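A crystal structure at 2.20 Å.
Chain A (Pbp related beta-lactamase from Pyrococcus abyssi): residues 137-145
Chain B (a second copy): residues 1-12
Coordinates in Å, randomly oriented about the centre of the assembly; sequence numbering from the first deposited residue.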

# COMPACT_ATOMS: atom_id res chain seq x y z
N GLU A 137 -41.36 16.28 -14.33
CA GLU A 137 -42.20 15.23 -14.87
C GLU A 137 -41.56 13.86 -14.62
O GLU A 137 -42.25 12.91 -14.24
CB GLU A 137 -42.41 15.46 -16.37
CG GLU A 137 -43.32 16.66 -16.69
CD GLU A 137 -42.80 17.99 -16.14
OE1 GLU A 137 -41.72 18.44 -16.56
OE2 GLU A 137 -43.49 18.59 -15.28
N GLU A 138 -40.25 13.76 -14.81
CA GLU A 138 -39.56 12.49 -14.57
C GLU A 138 -39.65 12.12 -13.09
O GLU A 138 -39.70 10.93 -12.76
CB GLU A 138 -38.10 12.59 -15.00
CG GLU A 138 -37.93 12.83 -16.49
CD GLU A 138 -36.55 13.34 -16.86
OE1 GLU A 138 -36.45 14.10 -17.85
OE2 GLU A 138 -35.57 12.99 -16.18
N THR A 139 -39.67 13.13 -12.21
CA THR A 139 -39.76 12.88 -10.77
C THR A 139 -41.14 12.34 -10.39
O THR A 139 -41.26 11.42 -9.57
CB THR A 139 -39.49 14.18 -9.94
OG1 THR A 139 -38.20 14.71 -10.28
CG2 THR A 139 -39.51 13.87 -8.45
N ILE A 140 -42.18 12.90 -11.00
CA ILE A 140 -43.54 12.44 -10.72
C ILE A 140 -43.70 11.01 -11.24
O ILE A 140 -44.27 10.16 -10.56
CB ILE A 140 -44.61 13.38 -11.37
CG1 ILE A 140 -44.60 14.73 -10.65
CG2 ILE A 140 -46.00 12.76 -11.26
CD1 ILE A 140 -45.57 15.76 -11.20
N ALA A 141 -43.18 10.75 -12.44
CA ALA A 141 -43.24 9.42 -13.02
C ALA A 141 -42.64 8.45 -12.00
O ALA A 141 -43.29 7.50 -11.56
CB ALA A 141 -42.45 9.37 -14.33
N PHE A 142 -41.40 8.73 -11.60
CA PHE A 142 -40.69 7.93 -10.60
C PHE A 142 -41.53 7.68 -9.33
O PHE A 142 -41.60 6.56 -8.83
CB PHE A 142 -39.38 8.65 -10.23
CG PHE A 142 -38.55 7.93 -9.20
CD1 PHE A 142 -38.00 6.68 -9.48
CD2 PHE A 142 -38.31 8.50 -7.96
CE1 PHE A 142 -37.20 6.02 -8.54
CE2 PHE A 142 -37.52 7.85 -7.00
CZ PHE A 142 -36.97 6.61 -7.29
N ALA A 143 -42.18 8.72 -8.82
CA ALA A 143 -42.99 8.62 -7.61
C ALA A 143 -44.39 8.02 -7.80
O ALA A 143 -45.24 8.13 -6.93
CB ALA A 143 -43.11 10.00 -6.95
N ARG A 144 -44.61 7.36 -8.94
CA ARG A 144 -45.91 6.77 -9.23
C ARG A 144 -46.55 5.92 -8.13
O ARG A 144 -47.77 5.92 -7.99
CB ARG A 144 -45.84 5.94 -10.52
CG ARG A 144 -47.21 5.46 -10.97
CD ARG A 144 -47.25 4.97 -12.41
NE ARG A 144 -46.77 3.60 -12.58
CZ ARG A 144 -47.41 2.68 -13.30
NH1 ARG A 144 -48.55 2.99 -13.91
NH2 ARG A 144 -46.91 1.45 -13.43
N ASP A 145 -45.74 5.21 -7.35
CA ASP A 145 -46.28 4.35 -6.30
C ASP A 145 -46.12 4.92 -4.89
O ASP A 145 -46.19 4.17 -3.91
CB ASP A 145 -45.59 2.98 -6.34
CG ASP A 145 -45.58 2.36 -7.72
OD1 ASP A 145 -46.67 2.22 -8.31
OD2 ASP A 145 -44.48 2.02 -8.22
N MET B 1 -51.50 2.83 -25.04
CA MET B 1 -50.27 2.36 -24.34
C MET B 1 -50.24 2.95 -22.93
O MET B 1 -50.61 4.10 -22.72
CB MET B 1 -49.04 2.80 -25.12
CG MET B 1 -47.72 2.43 -24.48
SD MET B 1 -46.38 3.17 -25.42
CE MET B 1 -46.11 4.73 -24.49
N ASP B 2 -49.79 2.14 -21.98
CA ASP B 2 -49.71 2.56 -20.58
C ASP B 2 -48.39 3.30 -20.32
O ASP B 2 -47.43 2.72 -19.80
CB ASP B 2 -49.84 1.33 -19.67
CG ASP B 2 -49.66 1.67 -18.20
OD1 ASP B 2 -49.68 2.87 -17.84
OD2 ASP B 2 -49.51 0.73 -17.39
N VAL B 3 -48.36 4.57 -20.69
CA VAL B 3 -47.17 5.42 -20.54
C VAL B 3 -46.61 5.49 -19.12
O VAL B 3 -45.42 5.26 -18.91
CB VAL B 3 -47.47 6.85 -21.01
CG1 VAL B 3 -47.81 6.85 -22.49
CG2 VAL B 3 -48.62 7.43 -20.20
N GLY B 4 -47.45 5.83 -18.15
CA GLY B 4 -46.98 5.89 -16.79
C GLY B 4 -46.13 4.68 -16.48
O GLY B 4 -45.10 4.77 -15.81
N LYS B 5 -46.54 3.52 -17.00
CA LYS B 5 -45.79 2.29 -16.77
C LYS B 5 -44.44 2.30 -17.48
O LYS B 5 -43.43 1.87 -16.90
CB LYS B 5 -46.60 1.08 -17.24
CG LYS B 5 -45.96 -0.25 -16.85
CD LYS B 5 -46.87 -1.44 -17.16
CE LYS B 5 -46.26 -2.73 -16.61
NZ LYS B 5 -47.24 -3.87 -16.62
N LEU B 6 -44.42 2.77 -18.72
CA LEU B 6 -43.18 2.80 -19.50
C LEU B 6 -42.17 3.79 -18.90
O LEU B 6 -40.99 3.50 -18.80
CB LEU B 6 -43.48 3.18 -20.95
CG LEU B 6 -42.25 3.42 -21.84
CD1 LEU B 6 -41.45 2.13 -21.99
CD2 LEU B 6 -42.69 3.93 -23.22
N GLU B 7 -42.66 4.96 -18.50
CA GLU B 7 -41.80 5.98 -17.93
C GLU B 7 -41.16 5.52 -16.62
O GLU B 7 -39.98 5.75 -16.39
CB GLU B 7 -42.58 7.28 -17.72
CG GLU B 7 -43.32 7.74 -18.98
CD GLU B 7 -43.55 9.24 -19.00
OE1 GLU B 7 -43.80 9.82 -17.92
OE2 GLU B 7 -43.47 9.84 -20.09
N SER B 8 -41.94 4.87 -15.76
CA SER B 8 -41.39 4.39 -14.50
C SER B 8 -40.25 3.42 -14.80
O SER B 8 -39.20 3.46 -14.16
CB SER B 8 -42.45 3.68 -13.66
OG SER B 8 -43.42 4.61 -13.19
N PHE B 9 -40.48 2.54 -15.77
CA PHE B 9 -39.49 1.55 -16.15
C PHE B 9 -38.16 2.21 -16.49
O PHE B 9 -37.11 1.87 -15.93
CB PHE B 9 -39.98 0.74 -17.36
CG PHE B 9 -39.02 -0.33 -17.80
CD1 PHE B 9 -38.68 -1.38 -16.95
CD2 PHE B 9 -38.45 -0.28 -19.08
CE1 PHE B 9 -37.80 -2.37 -17.37
CE2 PHE B 9 -37.56 -1.26 -19.50
CZ PHE B 9 -37.23 -2.31 -18.65
N ILE B 10 -38.22 3.16 -17.42
CA ILE B 10 -37.03 3.87 -17.86
C ILE B 10 -36.29 4.60 -16.74
O ILE B 10 -35.07 4.46 -16.61
CB ILE B 10 -37.38 4.86 -19.01
CG1 ILE B 10 -38.01 4.08 -20.17
CG2 ILE B 10 -36.14 5.56 -19.50
CD1 ILE B 10 -38.49 4.94 -21.31
N VAL B 11 -37.01 5.37 -15.93
CA VAL B 11 -36.34 6.09 -14.85
C VAL B 11 -35.70 5.11 -13.86
O VAL B 11 -34.59 5.34 -13.39
CB VAL B 11 -37.31 6.99 -14.06
CG1 VAL B 11 -36.56 7.66 -12.91
CG2 VAL B 11 -37.91 8.05 -14.97
N GLU B 12 -36.41 4.03 -13.56
CA GLU B 12 -35.92 3.03 -12.62
C GLU B 12 -34.65 2.34 -13.10
O GLU B 12 -33.73 2.11 -12.32
CB GLU B 12 -37.02 1.99 -12.34
CG GLU B 12 -38.22 2.57 -11.57
CD GLU B 12 -39.33 1.57 -11.33
OE1 GLU B 12 -39.03 0.40 -11.02
OE2 GLU B 12 -40.52 1.95 -11.44
O HOH W 1 -41.30 4.37 -10.55

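The C-terminal end of a helix in chain A (137-142) lies across the first helix of chain B (3-12), the two N-to-C directions 100° apart and the axes 8.8 Å apart at closest approach. The backbones come nearest where F142(A) meets S8(B), their CA atoms 5.3 Å apart. A143(A) is the first residue after the chain A helix to leave helical phi/psi, and the backbone bond from R144(A) N to A141(A) O (2.9 Å) spans this turn. In chain B, D2(B) caps the helix start: its OD1 accepts a weak hydrogen bond from K5(B) N at 3.3 Å, although the position of that nitrogen is less certain. From L6(B) onward the i to i-4 backbone bonds run regularly to E12(B).

Together the stretches bury 433 Å², and no direct hydrogen bond joins them; the contact is made by packing, one water, and a pair of opposite charges beyond salt-bridge range. At one end, V11(B) points toward chain A and makes the apolar contact: its CG1 sits 3.8 Å from F142(A) CD1, oblique to the ring. V11(B) CG2 lies 4.0 Å from the carbonyl oxygen E138(A) O. Near the middle, A141(A) and S8(B) lie at the contact. A141(A) points its methyl toward chain B, where CB lies 3.9 Å from E7(B) OE1, a van der Waals contact; the other carboxylate oxygen, OE2, is hydrogen-bonded elsewhere in the structure. S8(B) OG comes within 3.3 Å of A141(A) O and 3.1 Å of G4(B) O in its own helix, and the geometry leaves its proton unassigned.

R144(A), which loses 81 Å² to the other stretch, extends from the chain A turn along the start of the chain B helix, with chi1 and chi2 both t. One face of its guanidinium covers the backbone there: R144(A) NH2 is 3.6 Å from K5(B) CA, and R144(A) NE is 3.8 Å from G4(B) O. K5(B) touches the guanidinium through CB, 3.8 Å from R144(A) NH2, but its all-t chain carries NZ to a partner elsewhere. An opposite charge lies nearby on D2(B), whose OD1 is 4.1 Å from R144(A) NH1: close enough for electrostatic attraction, too far for a salt bridge.

Water 1 bridges the stretches. It donates to F142(A) O at 2.8 Å and to E12(B) OE2 at 2.7 Å, so a main-chain carbonyl and a carboxylate, both acceptors, are joined across the interface. A weak hydrogen bond of 3.4 Å also joins the water O and S8(B) OG.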